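Local coordinates for protein toll-receptor-related 2 (PDB 4W8H) that is a Toll-related membrane receptor of Hydra whose TIR domain, the part described here, probably passes on signals by binding other TIR domains, at residues Val63-Asp68 with Pro89-Pro94. Numbering follows the deposited sequence. Where two conformers were deposited one is given.
Sequences VVMSPD and PILYRP
Pro67 CD sits over the centre of one face of the Arg93 guanidinium, 3.7 Å from CZ, and the two side chains cross at about a right angle. Asp68 takes the edge. Its OD2 accepts from Arg93 NH1 at 2.8 Å, close to the guanidinium plane, in a salt bridge. OD2 is approached on its anti side, and the two planes are turned 39° apart. Arg93 NH2 adds a weak bond to the same oxygen. The Arg93 chain bends at chi3 (57°), which turns one guanidinium face to Pro67 CD. Asp15 forms a second salt bridge with NH1 and is also hydrogen-bonded to Ser66 OG. One face of the Tyr92 ring carries Arg93 CG, displaced toward the rim. Val64 CG1 meets Tyr92 obliquely, 3.6 Å from CB, and the ring stacks with Trp18 of helix 16-29.

Residues 63-65 and 89-91 end neighbouring parallel strands of the flavodoxin-like TIR fold, joined through helix 73-82 in a beta-alpha-beta crossover. Ile90 N donates to Val63 O, and Met65 N to Ile90 O at 2.8 Å. At the end of its strand, Met65 O accepts from both Tyr92 N (3.0 Å) and Arg93 N (3.3 Å), which lie just past Leu91; two bonds grip this carbonyl where the two segments leave the sheet. Val64 and Ile90 share one face of the sheet; Val63, Met65, Pro89 and Leu91 share the other. An alanine in place of Arg93 would probably leave Asp68 and Asp15 without their shared positive partner and take away the flat group packed on Pro67 CD. Met65 lies alongside Pro89, pointing the same way. Its bent end (chi3 -67°) brings CE to 3.8 Å from Pro89 CB and 4.1 Å from Leu91 CB.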
loop_
_atom_site.group_PDB
_atom_site.type_symbol
_atom_site.label_atom_id
_atom_site.label_comp_id
_atom_site.label_asym_id
_atom_site.label_seq_id
_atom_site.Cartn_x
_atom_site.Cartn_y
_atom_site.Cartn_z
ATOM N N VAL A 63 1.490 0.915 1.477
ATOM C CA VAL A 63 1.005 1.012 2.834
ATOM C C VAL A 63 0.234 2.353 2.972
ATOM O O VAL A 63 0.857 3.397 2.844
ATOM C CB VAL A 63 2.268 0.965 3.750
ATOM C CG1 VAL A 63 1.927 1.304 5.188
ATOM C CG2 VAL A 63 2.982 -0.417 3.631
ATOM N N VAL A 64 -1.062 2.313 3.203
ATOM C CA VAL A 64 -1.899 3.537 3.222
ATOM C C VAL A 64 -1.987 3.951 4.700
ATOM O O VAL A 64 -2.866 3.496 5.447
ATOM C CB VAL A 64 -3.256 3.289 2.591
ATOM C CG1 VAL A 64 -4.076 4.591 2.650
ATOM C CG2 VAL A 64 -3.100 2.798 1.155
ATOM N N MET A 65 -1.066 4.830 5.117
ATOM C CA MET A 65 -0.947 5.201 6.510
ATOM C C MET A 65 -2.052 6.202 6.884
ATOM O O MET A 65 -2.364 7.173 6.161
ATOM C CB MET A 65 0.419 5.824 6.766
ATOM C CG MET A 65 1.564 4.872 6.421
ATOM S SD MET A 65 3.188 5.456 6.971
ATOM C CE MET A 65 3.360 6.885 5.905
ATOM N N SER A 66 -2.613 5.970 8.048
ATOM C CA SER A 66 -3.678 6.782 8.646
ATOM C C SER A 66 -3.810 6.337 10.108
ATOM O O SER A 66 -3.267 5.288 10.487
ATOM C CB SER A 66 -5.003 6.505 7.957
ATOM O OG SER A 66 -5.540 5.253 8.363
ATOM N N PRO A 67 -4.593 7.057 10.908
ATOM C CA PRO A 67 -4.777 6.591 12.281
ATOM C C PRO A 67 -5.389 5.215 12.352
ATOM O O PRO A 67 -5.052 4.413 13.235
ATOM C CB PRO A 67 -5.709 7.647 12.892
ATOM C CG PRO A 67 -5.472 8.899 12.065
ATOM C CD PRO A 67 -5.184 8.398 10.677
ATOM N N ASP A 68 -6.289 4.907 11.415
ATOM C CA ASP A 68 -6.947 3.598 11.440
ATOM C C ASP A 68 -6.045 2.461 10.960
ATOM O O ASP A 68 -6.145 1.323 11.433
ATOM C CB ASP A 68 -8.227 3.653 10.643
ATOM C CG ASP A 68 -9.247 4.564 11.303
ATOM O OD1 ASP A 68 -9.600 4.297 12.480
ATOM O OD2 ASP A 68 -9.677 5.551 10.663
ATOM N N PRO A 89 5.227 3.692 1.263
ATOM C CA PRO A 89 4.323 4.290 2.247
ATOM C C PRO A 89 3.701 5.575 1.688
ATOM O O PRO A 89 4.398 6.423 1.098
ATOM C CB PRO A 89 5.243 4.651 3.403
ATOM C CG PRO A 89 6.654 4.169 3.050
ATOM C CD PRO A 89 6.645 3.920 1.594
ATOM N N ILE A 90 2.381 5.647 1.867
ATOM C CA ILE A 90 1.596 6.830 1.563
ATOM C C ILE A 90 1.057 7.390 2.861
ATOM O O ILE A 90 0.395 6.668 3.629
ATOM C CB ILE A 90 0.409 6.510 0.653
ATOM C CG1 ILE A 90 0.917 6.073 -0.729
ATOM C CG2 ILE A 90 -0.507 7.763 0.521
ATOM C CD1 ILE A 90 -0.173 5.541 -1.628
ATOM N N LEU A 91 1.308 8.676 3.140
ATOM C CA LEU A 91 0.636 9.326 4.267
ATOM C C LEU A 91 -0.674 9.863 3.760
ATOM O O LEU A 91 -0.717 10.918 3.114
ATOM C CB LEU A 91 1.485 10.416 4.917
ATOM C CG LEU A 91 0.914 10.993 6.221
ATOM C CD1 LEU A 91 0.966 10.023 7.370
ATOM C CD2 LEU A 91 1.625 12.284 6.588
ATOM N N TYR A 92 -1.738 9.111 4.007
ATOM C CA TYR A 92 -3.065 9.445 3.489
ATOM C C TYR A 92 -3.767 10.414 4.438
ATOM O O TYR A 92 -4.399 11.363 3.992
ATOM C CB TYR A 92 -3.877 8.158 3.229
ATOM C CG TYR A 92 -5.337 8.415 2.974
ATOM C CD1 TYR A 92 -5.764 9.315 2.008
ATOM C CD2 TYR A 92 -6.297 7.800 3.773
ATOM C CE1 TYR A 92 -7.139 9.579 1.846
ATOM C CE2 TYR A 92 -7.653 8.051 3.608
ATOM C CZ TYR A 92 -8.058 8.971 2.681
ATOM O OH TYR A 92 -9.397 9.204 2.572
ATOM N N ARG A 93 -3.735 10.105 5.720
ATOM C CA ARG A 93 -4.268 10.986 6.762
ATOM C C ARG A 93 -3.211 11.179 7.835
ATOM O O ARG A 93 -2.530 10.227 8.154
ATOM C CB ARG A 93 -5.535 10.399 7.363
ATOM C CG ARG A 93 -6.725 10.374 6.419
ATOM C CD ARG A 93 -7.731 9.254 6.832
ATOM N NE ARG A 93 -8.164 9.424 8.192
ATOM C CZ ARG A 93 -8.544 8.467 9.027
ATOM N NH1 ARG A 93 -8.521 7.169 8.678
ATOM N NH2 ARG A 93 -8.927 8.845 10.245
ATOM N N PRO A 94 -3.103 12.392 8.421
ATOM C CA PRO A 94 -2.090 12.615 9.461
ATOM C C PRO A 94 -2.275 11.663 10.634
ATOM O O PRO A 94 -3.391 11.325 11.027
ATOM C CB PRO A 94 -2.345 14.060 9.912
ATOM C CG PRO A 94 -3.007 14.705 8.714
ATOM C CD PRO A 94 -3.909 13.605 8.173
#